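Local coordinates for hypothetical protein AQ_1354 (Aquifex aeolicus, PDB 1OZ9) that is probably a single-strand-specific, zinc-dependent endoribonuclease of the YbeY family, acting in 16S rRNA maturation and 70S ribosome quality control, at residues K19-A29 against L105-I113; N40-D50 against Y81-D92. All coordinates share one frame; numbering follows the deposited sequence.

Contact 1 (K19-A29 against L105-I113); sequences KVRKDKIEKWA and LEEEVKRLI
Leu105 meets Lys19 and Val20, the two residues that lead into helix 22-35. Its branch atom CG lies 3.9 Å from Val20 CG2, and CD2 reaches back to Lys19 CB, so the short apolar part of the lysine is used while its extended chain carries the ammonium outward, toward a weak, long pairing with Glu95. The next residue, Glu106, suits a border between core and solvent: its CB packs on Trp28 CH2, its CG on Val20 CG2, and its carboxylate makes a salt bridge with Lys24. Lys24 NZ sits 3.0 Å from Glu106 OE1 on the syn lone pair, with a weaker second bond to OE2. A water links the same OE2 to the backbone N of Arg21, the N-cap residue, tying the start of one helix to the flank of the other.

The two helices pack on the same side of the sheet in this metalloproteinase-like fold, running in roughly the same direction at 38° with axes 10.0 Å apart. Val109, a beta-branched residue on the buried side, fills the middle: CG2 faces Val20 CG2, and CG1 touches both Ile25 CG1 and Trp28 CZ3. Lys110 serves by its methylenes, bending at chi3 to turn NZ away to a salt bridge with Glu107. With CG anti to the backbone N (chi1 179°), its chain runs across the indole; CB stands 3.8 Å from the centroid of the six-membered Trp28 ring, 9° off the normal, in a CH-pi contact, and CD lies over NE1. The opposite ring face meets Lys24 O near its rim. Trp28 is thus a knob held by Glu106, Val109, Lys110 and Ile113. At Ile113, CD1 touches the indole edge at CE3, 3.8 Å away, and also packs on Ile25 CG2, while CG2 faces Ala29 CB.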
loop_
_atom_site.group_PDB
_atom_site.type_symbol
_atom_site.label_atom_id
_atom_site.label_comp_id
_atom_site.label_asym_id
_atom_site.label_seq_id
_atom_site.Cartn_x
_atom_site.Cartn_y
_atom_site.Cartn_z
ATOM N N LYS A 19 -4.719 15.408 0.521
ATOM C CA LYS A 19 -5.527 15.687 -0.653
ATOM C C LYS A 19 -6.600 14.628 -0.895
ATOM O O LYS A 19 -7.655 14.925 -1.458
ATOM C CB LYS A 19 -4.642 15.874 -1.907
ATOM C CG LYS A 19 -5.161 16.933 -2.800
ATOM C CD LYS A 19 -4.108 17.547 -3.723
ATOM C CE LYS A 19 -4.810 18.562 -4.618
ATOM N NZ LYS A 19 -3.987 19.481 -5.463
ATOM N N VAL A 20 -6.341 13.414 -0.436
ATOM C CA VAL A 20 -7.296 12.317 -0.532
ATOM C C VAL A 20 -7.934 12.073 0.841
ATOM O O VAL A 20 -7.240 11.954 1.867
ATOM C CB VAL A 20 -6.599 11.036 -1.033
ATOM C CG1 VAL A 20 -7.549 9.821 -1.001
ATOM C CG2 VAL A 20 -5.994 11.262 -2.438
ATOM N N ARG A 21 -9.254 11.996 0.859
ATOM C CA ARG A 21 -10.000 11.784 2.086
ATOM C C ARG A 21 -9.597 10.557 2.904
ATOM O O ARG A 21 -9.398 9.465 2.375
ATOM C CB ARG A 21 -11.502 11.728 1.771
ATOM C CG ARG A 21 -12.105 13.086 1.451
ATOM C CD ARG A 21 -13.521 13.027 0.918
ATOM N NE ARG A 21 -14.331 11.947 1.487
ATOM C CZ ARG A 21 -15.352 11.363 0.837
ATOM N NH1 ARG A 21 -15.689 11.768 -0.404
ATOM N NH2 ARG A 21 -16.046 10.382 1.422
ATOM N N LYS A 22 -9.513 10.742 4.214
ATOM C CA LYS A 22 -9.124 9.656 5.100
ATOM C C LYS A 22 -10.063 8.456 5.013
ATOM O O LYS A 22 -9.618 7.304 5.029
ATOM C CB LYS A 22 -9.070 10.158 6.573
ATOM C CG LYS A 22 -8.564 9.046 7.545
ATOM C CD LYS A 22 -8.983 9.348 8.991
ATOM C CE LYS A 22 -8.603 8.215 9.992
ATOM N NZ LYS A 22 -8.952 8.641 11.400
ATOM N N ASP A 23 -11.365 8.741 4.972
ATOM C CA ASP A 23 -12.344 7.659 4.913
ATOM C C ASP A 23 -12.271 6.868 3.614
ATOM O O ASP A 23 -12.599 5.675 3.593
ATOM C CB ASP A 23 -13.770 8.158 5.196
ATOM C CG ASP A 23 -14.258 9.222 4.199
ATOM O OD1 ASP A 23 -13.461 9.903 3.507
ATOM O OD2 ASP A 23 -15.472 9.459 4.064
ATOM N N LYS A 24 -11.838 7.503 2.533
ATOM C CA LYS A 24 -11.710 6.770 1.267
ATOM C C LYS A 24 -10.521 5.805 1.328
ATOM O O LYS A 24 -10.603 4.663 0.865
ATOM C CB LYS A 24 -11.544 7.717 0.068
ATOM C CG LYS A 24 -12.845 8.290 -0.439
ATOM C CD LYS A 24 -12.634 9.096 -1.763
ATOM C CE LYS A 24 -13.959 9.494 -2.387
ATOM N NZ LYS A 24 -13.882 10.611 -3.410
ATOM N N ILE A 25 -9.410 6.283 1.883
ATOM C CA ILE A 25 -8.240 5.461 2.015
ATOM C C ILE A 25 -8.591 4.298 2.930
ATOM O O ILE A 25 -8.209 3.138 2.666
ATOM C CB ILE A 25 -7.050 6.282 2.565
ATOM C CG1 ILE A 25 -6.509 7.227 1.464
ATOM C CG2 ILE A 25 -5.956 5.379 3.072
ATOM C CD1 ILE A 25 -5.669 8.348 2.028
ATOM N N GLU A 26 -9.301 4.589 4.013
ATOM C CA GLU A 26 -9.653 3.530 4.955
ATOM C C GLU A 26 -10.513 2.451 4.276
ATOM O O GLU A 26 -10.251 1.238 4.435
ATOM C CB GLU A 26 -10.397 4.104 6.167
ATOM C CG GLU A 26 -10.273 3.230 7.394
ATOM C CD GLU A 26 -10.980 3.801 8.632
ATOM O OE1 GLU A 26 -10.932 5.043 8.869
ATOM O OE2 GLU A 26 -11.574 2.989 9.368
ATOM N N LYS A 27 -11.539 2.897 3.544
ATOM C CA LYS A 27 -12.437 2.013 2.803
ATOM C C LYS A 27 -11.697 1.145 1.752
ATOM O O LYS A 27 -11.919 -0.074 1.722
ATOM C CB LYS A 27 -13.640 2.768 2.200
ATOM C CG LYS A 27 -14.371 2.040 1.022
ATOM C CD LYS A 27 -15.530 2.870 0.435
ATOM C CE LYS A 27 -15.782 2.607 -1.082
ATOM N NZ LYS A 27 -17.068 1.876 -1.408
ATOM N N TRP A 28 -10.837 1.743 0.918
ATOM C CA TRP A 28 -10.062 0.973 -0.065
ATOM C C TRP A 28 -9.245 -0.106 0.640
ATOM O O TRP A 28 -9.217 -1.260 0.212
ATOM C CB TRP A 28 -9.089 1.863 -0.849
ATOM C CG TRP A 28 -9.795 2.783 -1.784
ATOM C CD1 TRP A 28 -10.960 2.553 -2.432
ATOM C CD2 TRP A 28 -9.379 4.082 -2.157
ATOM N NE1 TRP A 28 -11.289 3.625 -3.231
ATOM C CE2 TRP A 28 -10.345 4.595 -3.053
ATOM C CE3 TRP A 28 -8.283 4.876 -1.829
ATOM C CZ2 TRP A 28 -10.248 5.865 -3.614
ATOM C CZ3 TRP A 28 -8.187 6.134 -2.404
ATOM C CH2 TRP A 28 -9.163 6.611 -3.275
ATOM N N ALA A 29 -8.580 0.289 1.721
ATOM C CA ALA A 29 -7.764 -0.655 2.475
ATOM C C ALA A 29 -8.624 -1.786 3.067
ATOM O O ALA A 29 -8.234 -2.970 2.970
ATOM C CB ALA A 29 -6.966 0.054 3.550
ATOM N N LEU A 105 -5.431 11.448 -8.885
ATOM C CA LEU A 105 -4.622 11.170 -7.702
ATOM C C LEU A 105 -5.270 10.057 -6.872
ATOM O O LEU A 105 -4.581 9.145 -6.347
ATOM C CB LEU A 105 -4.449 12.429 -6.853
ATOM C CG LEU A 105 -3.772 12.208 -5.491
ATOM C CD1 LEU A 105 -2.382 11.696 -5.702
ATOM C CD2 LEU A 105 -3.715 13.533 -4.725
ATOM N N GLU A 106 -6.594 10.115 -6.760
ATOM C CA GLU A 106 -7.306 9.097 -5.982
ATOM C C GLU A 106 -7.071 7.749 -6.605
ATOM O O GLU A 106 -6.828 6.783 -5.899
ATOM C CB GLU A 106 -8.812 9.350 -5.906
ATOM C CG GLU A 106 -9.151 10.591 -5.113
ATOM C CD GLU A 106 -10.623 10.707 -4.741
ATOM O OE1 GLU A 106 -11.404 9.749 -4.957
ATOM O OE2 GLU A 106 -10.997 11.781 -4.230
ATOM N N GLU A 107 -7.139 7.683 -7.933
ATOM C CA GLU A 107 -6.915 6.404 -8.582
ATOM C C GLU A 107 -5.488 5.909 -8.313
ATOM O O GLU A 107 -5.285 4.717 -8.045
ATOM C CB GLU A 107 -7.198 6.476 -10.081
ATOM C CG GLU A 107 -6.896 5.169 -10.813
ATOM C CD GLU A 107 -7.853 4.018 -10.474
ATOM O OE1 GLU A 107 -9.039 4.265 -10.152
ATOM O OE2 GLU A 107 -7.416 2.842 -10.540
ATOM N N GLU A 108 -4.512 6.811 -8.338
ATOM C CA GLU A 108 -3.118 6.410 -8.116
ATOM C C GLU A 108 -2.902 5.964 -6.666
ATOM O O GLU A 108 -2.216 4.960 -6.383
ATOM C CB GLU A 108 -2.145 7.537 -8.512
ATOM C CG GLU A 108 -0.654 7.189 -8.348
ATOM C CD GLU A 108 -0.181 6.071 -9.283
ATOM O OE1 GLU A 108 -0.936 5.674 -10.216
ATOM O OE2 GLU A 108 0.965 5.586 -9.089
ATOM N N VAL A 109 -3.497 6.695 -5.731
ATOM C CA VAL A 109 -3.350 6.301 -4.344
ATOM C C VAL A 109 -3.995 4.942 -4.058
ATOM O O VAL A 109 -3.448 4.121 -3.324
ATOM C CB VAL A 109 -3.879 7.402 -3.413
ATOM C CG1 VAL A 109 -3.943 6.886 -1.965
ATOM C CG2 VAL A 109 -2.944 8.623 -3.554
ATOM N N LYS A 110 -5.167 4.723 -4.624
ATOM C CA LYS A 110 -5.875 3.452 -4.485
ATOM C C LYS A 110 -5.002 2.296 -5.005
ATOM O O LYS A 110 -4.840 1.244 -4.342
ATOM C CB LYS A 110 -7.198 3.484 -5.262
ATOM C CG LYS A 110 -8.005 2.159 -5.198
ATOM C CD LYS A 110 -9.340 2.268 -5.953
ATOM C CE LYS A 110 -9.131 2.273 -7.444
ATOM N NZ LYS A 110 -10.407 2.462 -8.222
ATOM N N ARG A 111 -4.412 2.509 -6.166
ATOM C CA ARG A 111 -3.566 1.494 -6.787
ATOM C C ARG A 111 -2.307 1.215 -5.965
ATOM O O ARG A 111 -1.841 0.063 -5.882
ATOM C CB ARG A 111 -3.200 1.913 -8.203
ATOM C CG ARG A 111 -4.364 1.729 -9.222
ATOM C CD ARG A 111 -4.005 2.170 -10.645
ATOM N NE ARG A 111 -5.152 2.389 -11.528
ATOM C CZ ARG A 111 -5.058 2.519 -12.873
ATOM N NH1 ARG A 111 -3.874 2.416 -13.479
ATOM N NH2 ARG A 111 -6.147 2.747 -13.622
ATOM N N LEU A 112 -1.764 2.257 -5.359
ATOM C CA LEU A 112 -0.576 2.127 -4.552
ATOM C C LEU A 112 -0.893 1.413 -3.241
ATOM O O LEU A 112 -0.051 0.688 -2.716
ATOM C CB LEU A 112 0.052 3.503 -4.269
ATOM C CG LEU A 112 0.757 4.113 -5.495
ATOM C CD1 LEU A 112 1.128 5.559 -5.246
ATOM C CD2 LEU A 112 2.033 3.318 -5.922
ATOM N N ILE A 113 -2.088 1.634 -2.695
ATOM C CA ILE A 113 -2.483 0.902 -1.481
ATOM C C ILE A 113 -2.524 -0.585 -1.757
ATOM O O ILE A 113 -2.005 -1.389 -0.987
ATOM C CB ILE A 113 -3.868 1.360 -1.029
ATOM C CG1 ILE A 113 -3.743 2.735 -0.384
ATOM C CG2 ILE A 113 -4.484 0.370 -0.006
ATOM C CD1 ILE A 113 -5.090 3.459 -0.230
HETATM O O HOH W 1 -10.904 12.308 -1.808
#

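Contact 2 (N40-D50 against Y81-D92); sequences NVELSVYITDD and YKILGDVVISQD
Glu42 N donates to Lys82 O, and Lys82 N to Asn40 O, in a parallel pairing, 41-48 beside 81-90, that forms the middle of a four-stranded mixed sheet of order 1-2-4-3. Glu42 O receives Leu84 N. Beyond this, Ser44 bonds through N to Gly85 O and through O to Val87 N, Tyr46 likewise to Val87 O and Ile89 N, and Thr48 to Ile89 O and Gln91 N. Gly85 N is the exception, buried with no partner; its backbone angles suit a residue without CB, and between the Glu42-Ile83 and Ser44-Asp86 pairs strand 81-90 has one extra residue. On their other side Val41, Leu43 and Val45 bond to strand 10-15.

Val41, Leu43, Val45, Ile47, Val87 and Ile89 face the helices, and their branched apolar side chains suit this buried face: Val41 CB meets Leu84 CG at 3.7 Å, and Ile47 CD1 meets Ile89 CB at 3.8 Å, side by side. The other face carries Glu42, Ser44, Tyr46 and Thr48. Tyr81 OH gives a 2.6 Å bond to Glu42 OE2, received by the anti lone pair; OE2 lies at the phenol ring edge, in its plane, with the carboxylate plane turned 64° from the ring. Glu52 takes up both Tyr46 OH and Thr48 OG1.

At the strand ends the acids receive donors despite crowding like charges. Asp49 caps Glu52 N, Ser90 OG caps Thr93 N, and Asp50 OD2 forms a salt bridge with Arg96, which probably eases the repulsion from Asp92. Asp50 N donates almost straight (170°) to Asp92 OD2, 2.9 Å away and from above the carboxylate plane. Asp50 OD1 takes the hydroxyl of Thr93 and also that of Ser90: at chi1 170° Ser90 OG points opposite its backbone N, which puts it 2.7 Å from Asp50 OD1.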
loop_
_atom_site.group_PDB
_atom_site.type_symbol
_atom_site.label_atom_id
_atom_site.label_comp_id
_atom_site.label_asym_id
_atom_site.label_seq_id
_atom_site.Cartn_x
_atom_site.Cartn_y
_atom_site.Cartn_z
ATOM N N ASN A 40 -9.264 -10.197 11.271
ATOM C CA ASN A 40 -8.499 -9.928 12.470
ATOM C C ASN A 40 -7.033 -9.552 12.300
ATOM O O ASN A 40 -6.190 -10.037 13.067
ATOM C CB ASN A 40 -8.513 -11.160 13.310
ATOM C CG ASN A 40 -9.191 -10.955 14.585
ATOM O OD1 ASN A 40 -10.059 -10.080 14.719
ATOM N ND2 ASN A 40 -8.788 -11.738 15.569
ATOM N N VAL A 41 -6.723 -8.719 11.316
ATOM C CA VAL A 41 -5.377 -8.248 11.162
ATOM C C VAL A 41 -5.368 -6.744 11.280
ATOM O O VAL A 41 -6.410 -6.091 11.146
ATOM C CB VAL A 41 -4.745 -8.656 9.795
ATOM C CG1 VAL A 41 -4.773 -10.198 9.631
ATOM C CG2 VAL A 41 -5.480 -7.968 8.658
ATOM N N GLU A 42 -4.194 -6.196 11.546
ATOM C CA GLU A 42 -4.017 -4.748 11.640
ATOM C C GLU A 42 -3.153 -4.262 10.493
ATOM O O GLU A 42 -2.146 -4.891 10.159
ATOM C CB GLU A 42 -3.389 -4.364 12.987
ATOM C CG GLU A 42 -3.132 -2.852 13.151
ATOM C CD GLU A 42 -2.390 -2.575 14.444
ATOM O OE1 GLU A 42 -1.243 -2.067 14.393
ATOM O OE2 GLU A 42 -2.942 -2.915 15.518
ATOM N N LEU A 43 -3.550 -3.164 9.867
ATOM C CA LEU A 43 -2.787 -2.613 8.753
ATOM C C LEU A 43 -2.706 -1.123 8.980
ATOM O O LEU A 43 -3.740 -0.505 9.247
ATOM C CB LEU A 43 -3.565 -2.819 7.458
ATOM C CG LEU A 43 -3.047 -2.082 6.230
ATOM C CD1 LEU A 43 -1.641 -2.603 5.872
ATOM C CD2 LEU A 43 -4.015 -2.274 5.051
ATOM N N SER A 44 -1.509 -0.547 8.873
ATOM C CA SER A 44 -1.378 0.899 8.963
ATOM C C SER A 44 -1.069 1.465 7.576
ATOM O O SER A 44 -0.274 0.879 6.827
ATOM C CB SER A 44 -0.307 1.297 9.979
ATOM O OG SER A 44 -0.732 0.917 11.293
ATOM N N VAL A 45 -1.733 2.569 7.227
ATOM C CA VAL A 45 -1.466 3.229 5.954
ATOM C C VAL A 45 -1.031 4.666 6.242
ATOM O O VAL A 45 -1.743 5.402 6.962
ATOM C CB VAL A 45 -2.685 3.207 5.039
ATOM C CG1 VAL A 45 -2.347 3.889 3.695
ATOM C CG2 VAL A 45 -3.161 1.742 4.814
ATOM N N TYR A 46 0.130 5.081 5.731
ATOM C CA TYR A 46 0.602 6.448 5.992
ATOM C C TYR A 46 0.710 7.182 4.667
ATOM O O TYR A 46 1.330 6.664 3.737
ATOM C CB TYR A 46 1.972 6.400 6.670
ATOM C CG TYR A 46 2.563 7.725 7.152
ATOM C CD1 TYR A 46 1.762 8.785 7.561
ATOM C CD2 TYR A 46 3.951 7.889 7.229
ATOM C CE1 TYR A 46 2.322 9.970 8.020
ATOM C CE2 TYR A 46 4.518 9.055 7.679
ATOM C CZ TYR A 46 3.715 10.096 8.080
ATOM O OH TYR A 46 4.324 11.253 8.531
ATOM N N ILE A 47 0.088 8.352 4.553
ATOM C CA ILE A 47 0.262 9.157 3.336
ATOM C C ILE A 47 1.173 10.330 3.704
ATOM O O ILE A 47 0.803 11.195 4.519
ATOM C CB ILE A 47 -1.057 9.715 2.783
ATOM C CG1 ILE A 47 -2.108 8.620 2.558
ATOM C CG2 ILE A 47 -0.787 10.516 1.499
ATOM C CD1 ILE A 47 -1.697 7.478 1.590
ATOM N N THR A 48 2.364 10.369 3.117
ATOM C CA THR A 48 3.325 11.388 3.492
ATOM C C THR A 48 3.901 12.086 2.269
ATOM O O THR A 48 3.250 12.103 1.213
ATOM C CB THR A 48 4.401 10.766 4.436
ATOM O OG1 THR A 48 5.293 11.770 4.905
ATOM C CG2 THR A 48 5.286 9.736 3.705
ATOM N N ASP A 49 5.083 12.675 2.409
ATOM C CA ASP A 49 5.700 13.447 1.317
ATOM C C ASP A 49 7.002 12.828 0.823
ATOM O O ASP A 49 7.477 11.843 1.375
ATOM C CB ASP A 49 5.965 14.894 1.738
ATOM C CG ASP A 49 6.961 15.010 2.897
ATOM O OD1 ASP A 49 7.553 14.002 3.336
ATOM O OD2 ASP A 49 7.213 16.102 3.446
ATOM N N ASP A 50 7.591 13.426 -0.207
ATOM C CA ASP A 50 8.819 12.892 -0.792
ATOM C C ASP A 50 9.999 12.884 0.172
ATOM O O ASP A 50 10.824 11.955 0.148
ATOM C CB ASP A 50 9.196 13.656 -2.074
ATOM C CG ASP A 50 8.612 13.012 -3.313
ATOM O OD1 ASP A 50 7.887 11.995 -3.161
ATOM O OD2 ASP A 50 8.813 13.436 -4.475
ATOM N N TYR A 81 -4.873 -12.098 16.886
ATOM C CA TYR A 81 -4.866 -10.803 16.190
ATOM C C TYR A 81 -3.468 -10.682 15.643
ATOM O O TYR A 81 -2.535 -10.902 16.388
ATOM C CB TYR A 81 -5.065 -9.699 17.233
ATOM C CG TYR A 81 -5.056 -8.276 16.755
ATOM C CD1 TYR A 81 -6.172 -7.725 16.153
ATOM C CD2 TYR A 81 -3.954 -7.448 16.971
ATOM C CE1 TYR A 81 -6.181 -6.396 15.731
ATOM C CE2 TYR A 81 -3.963 -6.109 16.571
ATOM C CZ TYR A 81 -5.099 -5.593 15.959
ATOM O OH TYR A 81 -5.160 -4.285 15.552
ATOM N N LYS A 82 -3.296 -10.358 14.370
ATOM C CA LYS A 82 -1.945 -10.279 13.802
ATOM C C LYS A 82 -1.701 -8.914 13.135
ATOM O O LYS A 82 -2.554 -8.427 12.399
ATOM C CB LYS A 82 -1.727 -11.388 12.778
ATOM C CG LYS A 82 -0.258 -11.498 12.226
ATOM C CD LYS A 82 -0.094 -12.842 11.469
ATOM C CE LYS A 82 1.304 -13.074 10.921
ATOM N NZ LYS A 82 2.265 -13.352 11.983
ATOM N N ILE A 83 -0.568 -8.295 13.447
ATOM C CA ILE A 83 -0.191 -6.999 12.870
ATOM C C ILE A 83 0.552 -7.241 11.568
ATOM O O ILE A 83 1.653 -7.830 11.569
ATOM C CB ILE A 83 0.663 -6.232 13.870
ATOM C CG1 ILE A 83 -0.147 -6.048 15.182
ATOM C CG2 ILE A 83 1.084 -4.842 13.273
ATOM C CD1 ILE A 83 0.699 -6.187 16.444
ATOM N N LEU A 84 -0.057 -6.850 10.461
ATOM C CA LEU A 84 0.533 -7.124 9.152
ATOM C C LEU A 84 1.684 -6.189 8.898
ATOM O O LEU A 84 2.765 -6.615 8.442
ATOM C CB LEU A 84 -0.470 -6.945 8.039
ATOM C CG LEU A 84 -1.694 -7.837 7.896
ATOM C CD1 LEU A 84 -2.276 -7.569 6.481
ATOM C CD2 LEU A 84 -1.338 -9.330 8.133
ATOM N N GLY A 85 1.467 -4.911 9.212
ATOM C CA GLY A 85 2.532 -3.943 9.094
ATOM C C GLY A 85 2.070 -2.658 8.445
ATOM O O GLY A 85 0.870 -2.330 8.471
ATOM N N ASP A 86 3.020 -1.937 7.862
ATOM C CA ASP A 86 2.730 -0.609 7.333
ATOM C C ASP A 86 2.887 -0.472 5.836
ATOM O O ASP A 86 3.791 -1.054 5.251
ATOM C CB ASP A 86 3.708 0.414 7.920
ATOM C CG ASP A 86 3.722 0.410 9.428
ATOM O OD1 ASP A 86 2.661 0.173 10.016
ATOM O OD2 ASP A 86 4.760 0.607 10.086
ATOM N N VAL A 87 2.053 0.382 5.259
ATOM C CA VAL A 87 2.199 0.791 3.852
ATOM C C VAL A 87 2.364 2.302 3.893
ATOM O O VAL A 87 1.540 2.992 4.499
ATOM C CB VAL A 87 0.973 0.477 3.020
ATOM C CG1 VAL A 87 1.106 1.104 1.644
ATOM C CG2 VAL A 87 0.827 -1.064 2.867
ATOM N N VAL A 88 3.428 2.818 3.279
ATOM C CA VAL A 88 3.701 4.253 3.304
ATOM C C VAL A 88 3.744 4.738 1.849
ATOM O O VAL A 88 4.529 4.200 1.052
ATOM C CB VAL A 88 5.079 4.516 3.948
ATOM C CG1 VAL A 88 5.398 6.030 3.981
ATOM C CG2 VAL A 88 5.127 3.924 5.353
ATOM N N ILE A 89 2.951 5.780 1.531
ATOM C CA ILE A 89 2.829 6.292 0.177
ATOM C C ILE A 89 3.173 7.770 0.153
ATOM O O ILE A 89 2.783 8.505 1.059
ATOM C CB ILE A 89 1.357 6.131 -0.248
ATOM C CG1 ILE A 89 1.081 4.639 -0.466
ATOM C CG2 ILE A 89 1.051 6.987 -1.505
ATOM C CD1 ILE A 89 -0.398 4.273 -0.625
ATOM N N SER A 90 3.894 8.210 -0.862
ATOM C CA SER A 90 4.172 9.629 -0.974
ATOM C C SER A 90 3.137 10.248 -1.895
ATOM O O SER A 90 3.031 9.891 -3.080
ATOM C CB SER A 90 5.550 9.906 -1.577
ATOM O OG SER A 90 5.648 11.316 -1.862
ATOM N N GLN A 91 2.387 11.192 -1.353
ATOM C CA GLN A 91 1.463 11.942 -2.178
ATOM C C GLN A 91 2.180 12.682 -3.300
ATOM O O GLN A 91 1.655 12.799 -4.394
ATOM C CB GLN A 91 0.663 12.945 -1.322
ATOM C CG GLN A 91 -0.336 13.724 -2.142
ATOM C CD GLN A 91 -1.076 14.751 -1.291
ATOM O OE1 GLN A 91 -0.775 15.955 -1.320
ATOM N NE2 GLN A 91 -2.028 14.275 -0.542
ATOM N N ASP A 92 3.363 13.222 -3.013
ATOM C CA ASP A 92 4.124 13.975 -4.003
ATOM C C ASP A 92 4.413 13.127 -5.232
ATOM O O ASP A 92 4.244 13.569 -6.373
ATOM C CB ASP A 92 5.471 14.403 -3.447
ATOM C CG ASP A 92 5.367 15.442 -2.355
ATOM O OD1 ASP A 92 4.311 16.136 -2.243
ATOM O OD2 ASP A 92 6.319 15.628 -1.566
#

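Overall arrangement
Contact 1 joins two helices, and contact 2 joins the central parallel strands beneath them, their centres about 12 Å apart. Along the chain contact 2 is nested inside the loop closed by contact 1: helix 22-35 runs on to strand 41-48, and strand 81-90 leads through helix 91-101 to helix 105-120. The layers meet where Ile25 packs on Ile47 and Ile113 packs on Ile89, so one hydrophobic core serves both. Helix 105-120 carries His115 and His119, two predicted ligands of the catalytic zinc, which lie about 7 Å from the side chain of Val87; this packing probably helps set the metal-bearing helix against the sheet.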